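Local coordinates for uncharacterized oxidoreductase yvaA (PDB 3GDO), which catalyses the reversible NADPH-dependent reduction of scyllo-inosose to scyllo-inositol and belongs to the Gfo/Idh/MocA family of oxidoreductases, at residues D269-L282 and K291-L303. Residues are numbered along the deposited sequence; the frame is centred on the assembly and turned at random.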
loop_
_atom_site.group_PDB
_atom_site.type_symbol
_atom_site.label_atom_id
_atom_site.label_comp_id
_atom_site.label_asym_id
_atom_site.label_seq_id
_atom_site.Cartn_x
_atom_site.Cartn_y
_atom_site.Cartn_z
ATOM N N ASP B 269 -18.902 5.231 29.919
ATOM C CA ASP B 269 -19.105 4.649 28.579
ATOM C C ASP B 269 -18.423 5.392 27.419
ATOM O O ASP B 269 -18.356 4.884 26.299
ATOM C CB ASP B 269 -20.602 4.520 28.326
ATOM C CG ASP B 269 -21.306 3.843 29.480
ATOM O OD1 ASP B 269 -21.063 2.624 29.681
ATOM O OD2 ASP B 269 -22.064 4.534 30.211
ATOM N N SER B 270 -17.925 6.589 27.692
ATOM C CA SER B 270 -17.202 7.375 26.698
ATOM C C SER B 270 -15.710 6.984 26.590
ATOM O O SER B 270 -14.968 7.595 25.832
ATOM C CB SER B 270 -17.330 8.865 27.030
ATOM O OG SER B 270 -16.352 9.247 27.989
ATOM N N TRP B 271 -15.259 6.000 27.369
ATOM C CA TRP B 271 -13.891 5.516 27.229
ATOM C C TRP B 271 -13.694 4.807 25.884
ATOM O O TRP B 271 -14.502 3.950 25.489
ATOM C CB TRP B 271 -13.482 4.594 28.389
ATOM C CG TRP B 271 -12.057 4.134 28.259
ATOM C CD1 TRP B 271 -11.616 2.996 27.640
ATOM C CD2 TRP B 271 -10.876 4.818 28.739
ATOM N NE1 TRP B 271 -10.244 2.928 27.703
ATOM C CE2 TRP B 271 -9.760 4.027 28.369
ATOM C CE3 TRP B 271 -10.658 6.017 29.443
ATOM C CZ2 TRP B 271 -8.434 4.390 28.679
ATOM C CZ3 TRP B 271 -9.329 6.390 29.757
ATOM C CH2 TRP B 271 -8.236 5.565 29.378
ATOM N N GLY B 272 -12.622 5.194 25.189
ATOM C CA GLY B 272 -12.218 4.554 23.929
ATOM C C GLY B 272 -12.979 5.014 22.694
ATOM O O GLY B 272 -12.808 4.441 21.612
ATOM N N ALA B 273 -13.816 6.048 22.854
ATOM C CA ALA B 273 -14.612 6.604 21.742
ATOM C C ALA B 273 -13.689 7.172 20.649
ATOM O O ALA B 273 -12.673 7.800 20.942
ATOM C CB ALA B 273 -15.559 7.704 22.237
ATOM N N ASP B 274 -14.069 6.960 19.406
ATOM C CA ASP B 274 -13.323 7.505 18.286
ATOM C C ASP B 274 -13.811 8.926 18.016
ATOM O O ASP B 274 -14.895 9.320 18.478
ATOM C CB ASP B 274 -13.514 6.602 17.060
ATOM C CG ASP B 274 -12.350 6.703 16.044
ATOM O OD1 ASP B 274 -11.452 7.538 16.241
ATOM O OD2 ASP B 274 -12.372 5.957 15.039
ATOM N N VAL B 275 -12.988 9.702 17.321
ATOM C CA VAL B 275 -13.348 11.043 16.861
ATOM C C VAL B 275 -14.182 10.928 15.561
ATOM O O VAL B 275 -13.784 10.213 14.644
ATOM C CB VAL B 275 -12.072 11.910 16.607
ATOM C CG1 VAL B 275 -12.453 13.343 16.451
ATOM C CG2 VAL B 275 -11.083 11.792 17.767
ATOM N N PRO B 276 -15.353 11.605 15.489
ATOM C CA PRO B 276 -16.246 11.552 14.308
ATOM C C PRO B 276 -15.578 11.789 12.951
ATOM O O PRO B 276 -16.005 11.211 11.960
ATOM C CB PRO B 276 -17.255 12.665 14.585
ATOM C CG PRO B 276 -17.355 12.683 16.091
ATOM C CD PRO B 276 -15.946 12.400 16.587
ATOM N N GLU B 277 -14.542 12.622 12.916
ATOM C CA GLU B 277 -13.841 12.913 11.667
ATOM C C GLU B 277 -13.102 11.678 11.183
ATOM O O GLU B 277 -12.789 11.577 9.999
ATOM C CB GLU B 277 -12.890 14.118 11.775
ATOM C CG GLU B 277 -12.381 14.493 13.212
ATOM C CD GLU B 277 -13.417 15.289 14.064
ATOM O OE1 GLU B 277 -13.057 15.768 15.168
ATOM O OE2 GLU B 277 -14.590 15.446 13.644
ATOM N N PHE B 278 -12.869 10.721 12.088
ATOM C CA PHE B 278 -12.013 9.569 11.773
ATOM C C PHE B 278 -12.783 8.292 11.591
ATOM O O PHE B 278 -12.175 7.241 11.382
ATOM C CB PHE B 278 -10.933 9.394 12.848
ATOM C CG PHE B 278 -9.853 10.458 12.790
ATOM C CD1 PHE B 278 -8.854 10.399 11.831
ATOM C CD2 PHE B 278 -9.848 11.516 13.682
ATOM C CE1 PHE B 278 -7.847 11.387 11.769
ATOM C CE2 PHE B 278 -8.855 12.516 13.625
ATOM C CZ PHE B 278 -7.849 12.442 12.672
ATOM N N TYR B 279 -14.119 8.372 11.672
ATOM C CA TYR B 279 -14.963 7.198 11.480
ATOM C C TYR B 279 -14.664 6.653 10.083
ATOM O O TYR B 279 -14.444 7.447 9.143
ATOM C CB TYR B 279 -16.466 7.545 11.578
ATOM C CG TYR B 279 -17.028 7.943 12.955
ATOM C CD1 TYR B 279 -16.264 7.821 14.138
ATOM C CD2 TYR B 279 -18.359 8.401 13.070
ATOM C CE1 TYR B 279 -16.804 8.168 15.397
ATOM C CE2 TYR B 279 -18.915 8.754 14.316
ATOM C CZ TYR B 279 -18.128 8.639 15.469
ATOM O OH TYR B 279 -18.664 8.983 16.678
ATOM N N GLY B 280 -14.631 5.327 9.950
ATOM C CA GLY B 280 -14.378 4.695 8.669
ATOM C C GLY B 280 -15.519 4.858 7.667
ATOM O O GLY B 280 -16.670 5.045 8.057
ATOM N N LYS B 281 -15.192 4.797 6.376
ATOM C CA LYS B 281 -16.205 4.742 5.318
ATOM C C LYS B 281 -16.324 3.355 4.728
ATOM O O LYS B 281 -15.324 2.757 4.282
ATOM C CB LYS B 281 -15.923 5.778 4.220
ATOM C CG LYS B 281 -15.782 7.167 4.809
ATOM C CD LYS B 281 -15.661 8.280 3.781
ATOM C CE LYS B 281 -15.904 9.633 4.483
ATOM N NZ LYS B 281 -15.687 10.805 3.580
ATOM N N LEU B 282 -17.556 2.851 4.743
ATOM C CA LEU B 282 -17.896 1.587 4.125
ATOM C C LEU B 282 -18.624 1.878 2.823
ATOM O O LEU B 282 -19.637 2.586 2.808
ATOM C CB LEU B 282 -18.799 0.736 5.041
ATOM C CG LEU B 282 -19.210 -0.651 4.540
ATOM C CD1 LEU B 282 -18.092 -1.672 4.706
ATOM C CD2 LEU B 282 -20.468 -1.137 5.258
ATOM N N LYS B 291 -23.134 2.617 -2.716
ATOM C CA LYS B 291 -23.556 3.352 -1.528
ATOM C C LYS B 291 -22.331 3.546 -0.619
ATOM O O LYS B 291 -21.574 2.607 -0.420
ATOM C CB LYS B 291 -24.687 2.549 -0.849
ATOM C CG LYS B 291 -25.080 2.897 0.600
ATOM C CD LYS B 291 -26.409 2.180 0.978
ATOM C CE LYS B 291 -26.458 1.771 2.449
ATOM N NZ LYS B 291 -27.612 0.873 2.766
ATOM N N THR B 292 -22.124 4.762 -0.112
ATOM C CA THR B 292 -21.068 5.019 0.876
ATOM C C THR B 292 -21.660 5.422 2.225
ATOM O O THR B 292 -22.492 6.314 2.294
ATOM C CB THR B 292 -20.026 6.058 0.368
ATOM O OG1 THR B 292 -19.254 5.471 -0.684
ATOM C CG2 THR B 292 -19.060 6.481 1.478
ATOM N N GLU B 293 -21.209 4.769 3.293
ATOM C CA GLU B 293 -21.732 4.996 4.646
ATOM C C GLU B 293 -20.590 5.297 5.624
ATOM O O GLU B 293 -19.563 4.618 5.602
ATOM C CB GLU B 293 -22.381 3.706 5.085
ATOM C CG GLU B 293 -23.800 3.762 5.599
ATOM C CD GLU B 293 -24.315 2.351 5.858
ATOM O OE1 GLU B 293 -24.226 1.489 4.937
ATOM O OE2 GLU B 293 -24.787 2.089 6.986
ATOM N N THR B 294 -20.758 6.301 6.472
ATOM C CA THR B 294 -19.830 6.559 7.568
ATOM C C THR B 294 -20.207 5.666 8.760
ATOM O O THR B 294 -21.338 5.740 9.242
ATOM C CB THR B 294 -19.830 8.066 7.926
ATOM O OG1 THR B 294 -19.257 8.787 6.841
ATOM C CG2 THR B 294 -19.006 8.369 9.136
ATOM N N ILE B 295 -19.274 4.815 9.218
ATOM C CA ILE B 295 -19.532 3.866 10.321
ATOM C C ILE B 295 -18.981 4.382 11.662
ATOM O O ILE B 295 -17.755 4.485 11.828
ATOM C CB ILE B 295 -18.932 2.464 10.043
ATOM C CG1 ILE B 295 -19.294 1.966 8.634
ATOM C CG2 ILE B 295 -19.357 1.459 11.116
ATOM C CD1 ILE B 295 -20.779 1.657 8.412
ATOM N N PRO B 296 -19.877 4.732 12.622
ATOM C CA PRO B 296 -19.347 5.166 13.927
ATOM C C PRO B 296 -18.573 4.008 14.568
ATOM O O PRO B 296 -19.047 2.882 14.568
ATOM C CB PRO B 296 -20.617 5.549 14.736
ATOM C CG PRO B 296 -21.717 5.722 13.674
ATOM C CD PRO B 296 -21.358 4.714 12.600
ATOM N N SER B 297 -17.357 4.273 15.039
ATOM C CA SER B 297 -16.486 3.212 15.544
ATOM C C SER B 297 -17.014 2.630 16.864
ATOM O O SER B 297 -17.501 3.374 17.700
ATOM C CB SER B 297 -15.068 3.760 15.751
ATOM O OG SER B 297 -14.597 4.469 14.611
ATOM N N VAL B 298 -16.930 1.315 17.046
ATOM C CA VAL B 298 -17.139 0.684 18.372
ATOM C C VAL B 298 -16.090 1.281 19.318
ATOM O O VAL B 298 -14.948 1.478 18.902
ATOM C CB VAL B 298 -16.915 -0.835 18.304
ATOM C CG1 VAL B 298 -17.035 -1.489 19.697
ATOM C CG2 VAL B 298 -17.891 -1.473 17.329
ATOM N N ASN B 299 -16.467 1.603 20.550
ATOM C CA ASN B 299 -15.526 2.123 21.540
ATOM C C ASN B 299 -14.378 1.137 21.785
ATOM O O ASN B 299 -14.601 -0.043 21.825
ATOM C CB ASN B 299 -16.245 2.489 22.861
ATOM C CG ASN B 299 -17.068 3.789 22.742
ATOM O OD1 ASN B 299 -17.666 4.042 21.702
ATOM N ND2 ASN B 299 -17.089 4.606 23.796
ATOM N N GLY B 300 -13.149 1.625 21.899
ATOM C CA GLY B 300 -12.020 0.748 22.232
ATOM C C GLY B 300 -12.164 0.284 23.681
ATOM O O GLY B 300 -12.678 1.042 24.531
ATOM N N SER B 301 -11.706 -0.931 23.976
ATOM C CA SER B 301 -11.984 -1.570 25.288
ATOM C C SER B 301 -10.825 -2.424 25.795
ATOM O O SER B 301 -10.921 -3.662 25.800
ATOM C CB SER B 301 -13.244 -2.439 25.138
ATOM O OG SER B 301 -13.648 -2.976 26.378
ATOM N N TYR B 302 -9.717 -1.788 26.188
ATOM C CA TYR B 302 -8.548 -2.541 26.649
ATOM C C TYR B 302 -8.860 -3.323 27.949
ATOM O O TYR B 302 -8.231 -4.337 28.224
ATOM C CB TYR B 302 -7.322 -1.630 26.901
ATOM C CG TYR B 302 -6.601 -1.068 25.651
ATOM C CD1 TYR B 302 -6.828 -1.593 24.374
ATOM C CD2 TYR B 302 -5.680 -0.038 25.779
ATOM C CE1 TYR B 302 -6.161 -1.079 23.253
ATOM C CE2 TYR B 302 -4.984 0.498 24.650
ATOM C CZ TYR B 302 -5.243 -0.025 23.405
ATOM O OH TYR B 302 -4.572 0.466 22.311
ATOM N N LEU B 303 -9.802 -2.818 28.741
ATOM C CA LEU B 303 -10.279 -3.517 29.959
ATOM C C LEU B 303 -10.669 -4.945 29.654
ATOM O O LEU B 303 -10.468 -5.849 30.498
ATOM C CB LEU B 303 -11.480 -2.801 30.582
ATOM C CG LEU B 303 -11.211 -1.426 31.214
ATOM C CD1 LEU B 303 -12.536 -0.835 31.783
ATOM C CD2 LEU B 303 -10.116 -1.551 32.316
HETATM O O HOH W 1 -14.999 1.213 26.285
HETATM O O HOH W 2 -15.275 3.555 12.042
#
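L282 and E293 pair through both backbone bonds, L282 N to E293 O and E293 N to L282 O, in the antiparallel beta hairpin of strands 280-286 and 289-295, at the edge of the large mixed sheet of the C-terminal alpha/beta domain. I295 N adds a nearly straight bond to G280 O. Beyond the strands, G272, at the third position of a type II turn with phi 81°, accepts G300 N at 2.9 Å. A beta carbon on G272 would collide with G300 O.

The apolar contacts sit nearer the strands. P276 CA and P296 CA cover opposite faces of the Y279 ring, the latter as a CH-pi contact 3.6 Å from the ring centroid, while T294 CG2 meets the ring edge in its plane. With CG anti to the carbonyl carbon and beside the backbone N (chi1 -69°), the ring can lie between these two alpha carbons. A serine in place of Y279 would probably leave P296 without its aromatic partner and open a gap between the two prolines. On the sheet face that carries L282, its CB touches I295 CG1 at 3.8 Å, and F248 of the neighbouring strand packs against both side chains.

Polar side chains and water join the loops. S297 OG donates to the anti lone pair of D274 OD2 at 2.7 Å, and K250 forms a salt bridge to the same oxygen. One water accepts from G280 N and donates to I295 O and S297 OG; another links W271 O to G300 O. N299 ND2 also reaches W271 O at 3.2 Å, approaching from above its carbonyl plane.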